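Local coordinates for reticulocyte binding protein (Streptococcus agalactiae COH1, PDB 3FAW), which is a cell-wall-anchored pullulanase that probably hydrolyses the alpha-1,6 branch linkages of pullulan, glycogen and related alpha-glucans, at residues A137-L150 and K196-K208. Residues are numbered along the deposited sequence; the frame is centred on the assembly and turned at random.
With CA (calcium ion), chain B.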
ATOM      1  N   ALA A 137      -2.202 -18.603  18.041  1.00 11.93           N
ATOM      2  CA  ALA A 137      -2.130 -20.033  18.341  1.00 12.29           C
ATOM      3  C   ALA A 137      -0.773 -20.588  17.922  1.00 12.73           C
ATOM      4  O   ALA A 137      -0.394 -20.494  16.750  1.00 11.41           O
ATOM      5  CB  ALA A 137      -3.246 -20.777  17.616  1.00 11.25           C
ATOM      6  N   VAL A 138      -0.057 -21.172  18.884  1.00 12.94           N
ATOM      7  CA  VAL A 138       1.304 -21.675  18.672  1.00 13.84           C
ATOM      8  C   VAL A 138       1.379 -23.203  18.806  1.00 14.38           C
ATOM      9  O   VAL A 138       1.105 -23.745  19.873  1.00 14.75           O
ATOM     10  CB  VAL A 138       2.288 -21.031  19.680  1.00 13.56           C
ATOM     11  CG1 VAL A 138       3.713 -21.479  19.400  1.00 14.53           C
ATOM     12  CG2 VAL A 138       2.189 -19.508  19.632  1.00 13.33           C
ATOM     13  N   LEU A 139       1.757 -23.884  17.724  1.00 15.48           N
ATOM     14  CA  LEU A 139       1.997 -25.335  17.743  1.00 16.96           C
ATOM     15  C   LEU A 139       3.329 -25.633  18.416  1.00 18.23           C
ATOM     16  O   LEU A 139       4.282 -24.870  18.262  1.00 20.09           O
ATOM     17  CB  LEU A 139       2.081 -25.911  16.321  1.00 16.88           C
ATOM     18  CG  LEU A 139       0.847 -26.190  15.462  1.00 17.73           C
ATOM     19  CD1 LEU A 139       1.289 -26.394  14.011  1.00  9.76           C
ATOM     20  CD2 LEU A 139       0.075 -27.407  15.959  1.00 13.95           C
ATOM     21  N   ASN A 140       3.408 -26.749  19.135  1.00 18.40           N
ATOM     22  CA  ASN A 140       4.707 -27.252  19.593  1.00 19.41           C
ATOM     23  C   ASN A 140       5.409 -28.007  18.453  1.00 20.22           C
ATOM     24  O   ASN A 140       4.851 -28.143  17.355  1.00 20.75           O
ATOM     25  CB  ASN A 140       4.567 -28.109  20.861  1.00 18.91           C
ATOM     26  CG  ASN A 140       3.787 -29.391  20.633  1.00 16.43           C
ATOM     27  OD1 ASN A 140       3.179 -29.594  19.580  1.00 14.90           O
ATOM     28  ND2 ASN A 140       3.794 -30.262  21.632  1.00 12.74           N
ATOM     29  N   GLN A 141       6.623 -28.492  18.707  1.00 21.48           N
ATOM     30  CA  GLN A 141       7.479 -29.027  17.640  1.00 22.17           C
ATOM     31  C   GLN A 141       6.846 -30.179  16.862  1.00 21.26           C
ATOM     32  O   GLN A 141       6.920 -30.207  15.634  1.00 21.06           O
ATOM     33  CB  GLN A 141       8.840 -29.467  18.194  1.00 22.18           C
ATOM     34  CG  GLN A 141       9.777 -30.045  17.126  1.00 24.99           C
ATOM     35  CD  GLN A 141      11.212 -30.199  17.601  1.00 27.59           C
ATOM     36  OE1 GLN A 141      12.153 -29.949  16.845  1.00 32.69           O
ATOM     37  NE2 GLN A 141      11.387 -30.614  18.852  1.00 30.71           N
ATOM     38  N   ASP A 142       6.239 -31.127  17.574  1.00 21.09           N
ATOM     39  CA  ASP A 142       5.655 -32.319  16.937  1.00 20.83           C
ATOM     40  C   ASP A 142       4.155 -32.182  16.626  1.00 20.33           C
ATOM     41  O   ASP A 142       3.545 -33.101  16.077  1.00 20.65           O
ATOM     42  CB  ASP A 142       5.928 -33.577  17.776  1.00 20.69           C
ATOM     43  CG  ASP A 142       5.269 -33.543  19.154  1.00 22.76           C
ATOM     44  OD1 ASP A 142       4.545 -32.574  19.480  1.00 22.29           O
ATOM     45  OD2 ASP A 142       5.489 -34.503  19.919  1.00 25.64           O
ATOM     46  N   GLY A 143       3.570 -31.038  16.980  1.00 19.83           N
ATOM     47  CA  GLY A 143       2.165 -30.758  16.690  1.00 19.28           C
ATOM     48  C   GLY A 143       1.162 -31.316  17.686  1.00 18.87           C
ATOM     49  O   GLY A 143      -0.047 -31.174  17.489  1.00 19.73           O
ATOM     50  N   SER A 144       1.652 -31.923  18.766  1.00 18.24           N
ATOM     51  CA  SER A 144       0.788 -32.583  19.751  1.00 17.04           C
ATOM     52  C   SER A 144       0.036 -31.614  20.669  1.00 16.59           C
ATOM     53  O   SER A 144      -0.932 -32.013  21.322  1.00 13.72           O
ATOM     54  CB  SER A 144       1.600 -33.578  20.595  1.00 17.21           C
ATOM     55  OG  SER A 144       2.709 -32.948  21.215  1.00 17.54           O
ATOM     56  N   LYS A 145       0.478 -30.356  20.720  1.00 17.55           N
ATOM     57  CA  LYS A 145      -0.130 -29.345  21.595  1.00 18.90           C
ATOM     58  C   LYS A 145      -0.152 -27.955  20.965  1.00 18.35           C
ATOM     59  O   LYS A 145       0.839 -27.516  20.382  1.00 18.97           O
ATOM     60  CB  LYS A 145       0.632 -29.252  22.923  1.00 19.77           C
ATOM     61  CG  LYS A 145       0.545 -30.483  23.810  1.00 20.04           C
ATOM     62  CD  LYS A 145       1.302 -30.269  25.115  1.00 22.65           C
ATOM     63  CE  LYS A 145       0.886 -31.280  26.174  1.00 24.92           C
ATOM     64  NZ  LYS A 145       1.072 -32.682  25.718  1.00 28.86           N
ATOM     65  N   VAL A 146      -1.278 -27.259  21.111  1.00 17.36           N
ATOM     66  CA  VAL A 146      -1.389 -25.858  20.704  1.00 17.06           C
ATOM     67  C   VAL A 146      -1.663 -24.974  21.924  1.00 16.62           C
ATOM     68  O   VAL A 146      -2.589 -25.248  22.681  1.00 15.18           O
ATOM     69  CB  VAL A 146      -2.517 -25.654  19.662  1.00 16.98           C
ATOM     70  CG1 VAL A 146      -2.674 -24.179  19.313  1.00 14.76           C
ATOM     71  CG2 VAL A 146      -2.237 -26.462  18.412  1.00 16.31           C
ATOM     72  N   GLU A 147      -0.846 -23.931  22.108  1.00 16.58           N
ATOM     73  CA  GLU A 147      -1.118 -22.863  23.082  1.00 16.61           C
ATOM     74  C   GLU A 147      -1.799 -21.688  22.378  1.00 15.70           C
ATOM     75  O   GLU A 147      -1.198 -21.052  21.513  1.00 15.42           O
ATOM     76  CB  GLU A 147       0.174 -22.363  23.728  1.00 17.43           C
ATOM     77  CG  GLU A 147       0.939 -23.406  24.518  1.00 19.84           C
ATOM     78  CD  GLU A 147       2.244 -22.870  25.106  1.00 20.93           C
ATOM     79  OE1 GLU A 147       2.496 -21.648  25.014  0.10 19.89           O
ATOM     80  OE2 GLU A 147       3.015 -23.677  25.665  0.10 19.96           O
ATOM     81  N   ALA A 148      -3.039 -21.397  22.768  1.00 14.68           N
ATOM     82  CA  ALA A 148      -3.862 -20.387  22.099  1.00 14.47           C
ATOM     83  C   ALA A 148      -4.196 -19.215  23.024  1.00 15.05           C
ATOM     84  O   ALA A 148      -4.398 -19.396  24.223  1.00 14.53           O
ATOM     85  CB  ALA A 148      -5.142 -21.023  21.580  1.00 13.50           C
ATOM     86  N   SER A 149      -4.260 -18.019  22.443  1.00 15.45           N
ATOM     87  CA  SER A 149      -4.591 -16.793  23.173  1.00 15.46           C
ATOM     88  C   SER A 149      -5.422 -15.865  22.292  1.00 13.25           C
ATOM     89  O   SER A 149      -5.086 -15.657  21.125  1.00 13.00           O
ATOM     90  CB  SER A 149      -3.318 -16.071  23.622  1.00 15.93           C
ATOM     91  OG  SER A 149      -2.791 -16.646  24.807  1.00 21.53           O
ATOM     92  N   LEU A 150      -6.500 -15.322  22.858  1.00 12.28           N
ATOM     93  CA  LEU A 150      -7.367 -14.349  22.177  1.00 12.52           C
ATOM     94  C   LEU A 150      -7.738 -13.217  23.141  1.00 12.55           C
ATOM     95  O   LEU A 150      -8.248 -13.473  24.235  1.00 12.19           O
ATOM     96  CB  LEU A 150      -8.652 -15.020  21.679  1.00 12.80           C
ATOM     97  CG  LEU A 150      -9.622 -14.101  20.918  1.00 11.80           C
ATOM     98  CD1 LEU A 150      -9.119 -13.853  19.496  1.00 12.85           C
ATOM     99  CD2 LEU A 150     -11.033 -14.669  20.903  1.00 12.27           C
ATOM    100  N   LYS A 196      -4.275 -36.186  17.514  1.00 16.51           N
ATOM    101  CA  LYS A 196      -2.866 -36.479  17.796  1.00 17.54           C
ATOM    102  C   LYS A 196      -1.904 -35.417  17.256  1.00 16.44           C
ATOM    103  O   LYS A 196      -0.884 -35.132  17.880  1.00 14.39           O
ATOM    104  CB  LYS A 196      -2.476 -37.872  17.272  1.00 18.13           C
ATOM    105  CG  LYS A 196      -2.466 -38.032  15.755  0.10 20.25           C
ATOM    106  CD  LYS A 196      -2.046 -39.440  15.357  1.00 23.26           C
ATOM    107  CE  LYS A 196      -2.177 -39.653  13.853  1.00 26.69           C
ATOM    108  NZ  LYS A 196      -1.683 -40.995  13.434  0.10 25.50           N
ATOM    109  N   ASN A 197      -2.226 -34.864  16.087  1.00 16.38           N
ATOM    110  CA  ASN A 197      -1.428 -33.813  15.453  1.00 16.11           C
ATOM    111  C   ASN A 197      -2.362 -32.728  14.923  1.00 15.21           C
ATOM    112  O   ASN A 197      -3.157 -32.975  14.010  1.00 15.48           O
ATOM    113  CB  ASN A 197      -0.579 -34.393  14.311  1.00 16.22           C
ATOM    114  CG  ASN A 197       0.497 -33.428  13.815  1.00 15.53           C
ATOM    115  OD1 ASN A 197       0.361 -32.213  13.917  1.00 14.88           O
ATOM    116  ND2 ASN A 197       1.573 -33.980  13.264  1.00 16.94           N
ATOM    117  N   TYR A 198      -2.255 -31.531  15.498  1.00 14.15           N
ATOM    118  CA  TYR A 198      -3.140 -30.415  15.158  1.00 13.93           C
ATOM    119  C   TYR A 198      -2.723 -29.660  13.896  1.00 13.39           C
ATOM    120  O   TYR A 198      -3.452 -28.776  13.442  1.00 13.66           O
ATOM    121  CB  TYR A 198      -3.231 -29.435  16.326  1.00 14.23           C
ATOM    122  CG  TYR A 198      -4.065 -29.932  17.484  1.00 14.52           C
ATOM    123  CD1 TYR A 198      -5.448 -29.756  17.493  1.00 12.27           C
ATOM    124  CD2 TYR A 198      -3.473 -30.574  18.572  1.00 13.82           C
ATOM    125  CE1 TYR A 198      -6.222 -30.211  18.549  1.00 12.59           C
ATOM    126  CE2 TYR A 198      -4.241 -31.033  19.637  1.00 13.76           C
ATOM    127  CZ  TYR A 198      -5.614 -30.845  19.620  1.00 13.51           C
ATOM    128  OH  TYR A 198      -6.387 -31.290  20.669  1.00 13.28           O
ATOM    129  N   THR A 199      -1.565 -30.005  13.332  1.00 12.34           N
ATOM    130  CA  THR A 199      -1.058 -29.341  12.132  1.00 11.38           C
ATOM    131  C   THR A 199      -2.088 -29.439  10.997  1.00 11.12           C
ATOM    132  O   THR A 199      -2.597 -30.522  10.695  1.00 10.84           O
ATOM    133  CB  THR A 199       0.297 -29.947  11.680  1.00 12.61           C
ATOM    134  OG1 THR A 199       1.215 -29.956  12.783  1.00 12.77           O
ATOM    135  CG2 THR A 199       0.909 -29.144  10.529  1.00 13.34           C
ATOM    136  N   GLY A 200      -2.420 -28.297  10.403  1.00 11.00           N
ATOM    137  CA  GLY A 200      -3.369 -28.249   9.285  1.00  9.51           C
ATOM    138  C   GLY A 200      -4.842 -28.134   9.666  1.00  8.41           C
ATOM    139  O   GLY A 200      -5.673 -27.826   8.816  1.00  7.18           O
ATOM    140  N   TYR A 201      -5.180 -28.387  10.929  1.00  9.68           N
ATOM    141  CA  TYR A 201      -6.569 -28.235  11.391  1.00 10.39           C
ATOM    142  C   TYR A 201      -6.957 -26.758  11.447  1.00 11.14           C
ATOM    143  O   TYR A 201      -6.093 -25.879  11.568  1.00 10.35           O
ATOM    144  CB  TYR A 201      -6.783 -28.897  12.759  1.00 10.63           C
ATOM    145  CG  TYR A 201      -6.993 -30.400  12.700  1.00 13.21           C
ATOM    146  CD1 TYR A 201      -5.912 -31.275  12.608  1.00 11.60           C
ATOM    147  CD2 TYR A 201      -8.277 -30.946  12.739  1.00 12.18           C
ATOM    148  CE1 TYR A 201      -6.104 -32.659  12.556  1.00 10.31           C
ATOM    149  CE2 TYR A 201      -8.477 -32.321  12.689  1.00 11.73           C
ATOM    150  CZ  TYR A 201      -7.388 -33.171  12.598  1.00 11.12           C
ATOM    151  OH  TYR A 201      -7.587 -34.535  12.554  1.00 10.47           O
ATOM    152  N   TYR A 202      -8.258 -26.494  11.362  1.00  9.95           N
ATOM    153  CA  TYR A 202      -8.766 -25.125  11.307  1.00 10.83           C
ATOM    154  C   TYR A 202      -9.605 -24.795  12.542  1.00 11.40           C
ATOM    155  O   TYR A 202     -10.129 -25.693  13.195  1.00 11.88           O
ATOM    156  CB  TYR A 202      -9.591 -24.918  10.040  1.00 10.82           C
ATOM    157  CG  TYR A 202      -8.887 -25.334   8.770  1.00  8.77           C
ATOM    158  CD1 TYR A 202      -9.310 -26.449   8.044  1.00 11.82           C
ATOM    159  CD2 TYR A 202      -7.794 -24.621   8.294  1.00  8.66           C
ATOM    160  CE1 TYR A 202      -8.666 -26.827   6.866  1.00 13.04           C
ATOM    161  CE2 TYR A 202      -7.137 -25.000   7.127  1.00 10.93           C
ATOM    162  CZ  TYR A 202      -7.577 -26.097   6.418  1.00 10.82           C
ATOM    163  OH  TYR A 202      -6.933 -26.458   5.256  1.00 11.83           O
ATOM    164  N   TYR A 203      -9.718 -23.506  12.863  1.00 11.47           N
ATOM    165  CA  TYR A 203     -10.450 -23.078  14.052  1.00 11.30           C
ATOM    166  C   TYR A 203     -11.136 -21.716  13.915  1.00 11.50           C
ATOM    167  O   TYR A 203     -10.662 -20.822  13.207  1.00 11.43           O
ATOM    168  CB  TYR A 203      -9.532 -23.089  15.291  1.00 10.98           C
ATOM    169  CG  TYR A 203      -8.412 -22.069  15.273  1.00 11.73           C
ATOM    170  CD1 TYR A 203      -8.513 -20.876  15.991  1.00 12.06           C
ATOM    171  CD2 TYR A 203      -7.249 -22.296  14.540  1.00 11.15           C
ATOM    172  CE1 TYR A 203      -7.488 -19.938  15.977  1.00 11.65           C
ATOM    173  CE2 TYR A 203      -6.219 -21.363  14.521  1.00 11.95           C
ATOM    174  CZ  TYR A 203      -6.344 -20.188  15.241  1.00 10.30           C
ATOM    175  OH  TYR A 203      -5.321 -19.268  15.217  1.00 12.53           O
ATOM    176  N   LEU A 204     -12.276 -21.591  14.594  1.00 10.61           N
ATOM    177  CA  LEU A 204     -12.935 -20.310  14.819  1.00  9.82           C
ATOM    178  C   LEU A 204     -13.143 -20.148  16.323  1.00  9.98           C
ATOM    179  O   LEU A 204     -13.052 -21.123  17.071  1.00  7.42           O
ATOM    180  CB  LEU A 204     -14.281 -20.247  14.094  1.00  9.24           C
ATOM    181  CG  LEU A 204     -14.263 -20.159  12.563  1.00  7.94           C
ATOM    182  CD1 LEU A 204     -15.675 -20.288  12.004  1.00  8.40           C
ATOM    183  CD2 LEU A 204     -13.616 -18.865  12.080  1.00  6.23           C
ATOM    184  N   TYR A 205     -13.405 -18.918  16.761  1.00 11.09           N
ATOM    185  CA  TYR A 205     -13.777 -18.650  18.152  1.00 11.70           C
ATOM    186  C   TYR A 205     -15.228 -18.191  18.220  1.00 12.51           C
ATOM    187  O   TYR A 205     -15.622 -17.283  17.492  1.00 13.12           O
ATOM    188  CB  TYR A 205     -12.886 -17.564  18.760  1.00 11.50           C
ATOM    189  CG  TYR A 205     -11.480 -18.010  19.073  1.00 11.62           C
ATOM    190  CD1 TYR A 205     -11.239 -18.985  20.038  1.00 10.11           C
ATOM    191  CD2 TYR A 205     -10.384 -17.448  18.415  1.00 11.47           C
ATOM    192  CE1 TYR A 205      -9.944 -19.396  20.334  1.00  9.76           C
ATOM    193  CE2 TYR A 205      -9.087 -17.850  18.710  1.00 10.20           C
ATOM    194  CZ  TYR A 205      -8.877 -18.823  19.672  1.00 10.95           C
ATOM    195  OH  TYR A 205      -7.597 -19.234  19.962  1.00 13.35           O
ATOM    196  N   GLU A 206     -16.012 -18.817  19.094  1.00 13.56           N
ATOM    197  CA  GLU A 206     -17.375 -18.368  19.363  1.00 14.72           C
ATOM    198  C   GLU A 206     -17.410 -17.545  20.647  1.00 14.81           C
ATOM    199  O   GLU A 206     -17.134 -18.059  21.735  1.00 15.11           O
ATOM    200  CB  GLU A 206     -18.347 -19.547  19.461  1.00 14.97           C
ATOM    201  CG  GLU A 206     -19.812 -19.115  19.466  1.00 15.21           C
ATOM    202  CD  GLU A 206     -20.773 -20.290  19.427  1.00 17.59           C
ATOM    203  OE1 GLU A 206     -20.712 -21.137  20.341  1.00 19.76           O
ATOM    204  OE2 GLU A 206     -21.588 -20.360  18.484  1.00 19.77           O
ATOM    205  N   ILE A 207     -17.750 -16.266  20.508  1.00 15.45           N
ATOM    206  CA  ILE A 207     -17.764 -15.330  21.628  1.00 15.88           C
ATOM    207  C   ILE A 207     -19.200 -15.071  22.052  1.00 16.59           C
ATOM    208  O   ILE A 207     -20.054 -14.796  21.217  1.00 15.23           O
ATOM    209  CB  ILE A 207     -17.086 -13.991  21.258  1.00 14.78           C
ATOM    210  CG1 ILE A 207     -15.636 -14.235  20.824  1.00 16.60           C
ATOM    211  CG2 ILE A 207     -17.119 -13.019  22.441  1.00 14.34           C
ATOM    212  CD1 ILE A 207     -14.868 -12.970  20.497  1.00 16.77           C
ATOM    213  N   LYS A 208     -19.457 -15.169  23.353  1.00 19.00           N
ATOM    214  CA  LYS A 208     -20.772 -14.876  23.909  1.00 20.80           C
ATOM    215  C   LYS A 208     -20.713 -13.609  24.754  1.00 21.25           C
ATOM    216  O   LYS A 208     -19.865 -13.487  25.643  1.00 19.75           O
ATOM    217  CB  LYS A 208     -21.261 -16.049  24.759  1.00 21.35           C
ATOM    218  CG  LYS A 208     -22.724 -15.969  25.162  1.00 23.08           C
ATOM    219  CD  LYS A 208     -23.153 -17.223  25.909  1.00 24.80           C
ATOM    220  CE  LYS A 208     -24.598 -17.126  26.387  1.00 29.30           C
ATOM    221  NZ  LYS A 208     -25.066 -18.396  27.013  0.10 27.46           N
TER
HETATM  222 CA    CA B   1      -6.631 -28.832   4.269  1.00 13.22          CA
HETATM  223  O   HOH W   1       1.747 -35.107  17.164  1.00 13.61           O
HETATM  224  O   HOH W   2      -5.627 -17.811  19.142  1.00 10.29           O
HETATM  225  O   HOH W   3      -5.229 -28.567   6.343  1.00  8.17           O
HETATM  226  O   HOH W   4      -7.193 -30.523   2.594  1.00 11.35           O
HETATM  227  O   HOH W   5      -8.860 -28.248   3.624  1.00 13.08           O
HETATM  228  O   HOH W   6      -4.688 -30.357   4.282  1.00 18.52           O
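Tyr205 lies against Leu150 and Ala148. Its CB sits 4.1 Å from Leu150 CD2, and the same methyl then lies over one face of the ring, 27° off the normal, in a CH-pi contact centred nearer CG and CD2. Further out, Leu150 CD1 and CB both reach Tyr205 CE2, CB at 4.1 Å over the rim of that face; the two side chains run past each other in opposite directions. At the tip, Tyr205 OH comes to 3.4 Å from Ala148 CB and donates to a water lying in the ring plane, which in turn donates to Ser149 O. The module belongs to the CBM48 family, whose fold is a beta sandwich; strands 146-150 and 202-208 face each other through side chains, axes 10.4 Å apart and inclined at 41°, consistent with packing across it. Next along, Tyr203 OH touches Ala137 CB at 3.5 Å while hydrogen-bonding Asp218. Beyond it, Tyr198 CB is 3.8 Å from Val146 CG2, and chi1 of -74° turns the ring's CD2-CE2 edge to Gly143 O and Ser144 O, near its plane; the hydroxyl binds Asp190 O. Here the backbones meet: Tyr198 N gives Gly143 O a nearly straight bond of 3.0 Å. Asn197 OD1 shapes an Asx turn, gripped by Thr199 N and OG1. After the type II turn Tyr198 to Tyr201, Tyr202 OH binds a calcium ion shared with four waters and the carbonyl oxygens of Lys165 and Lys363.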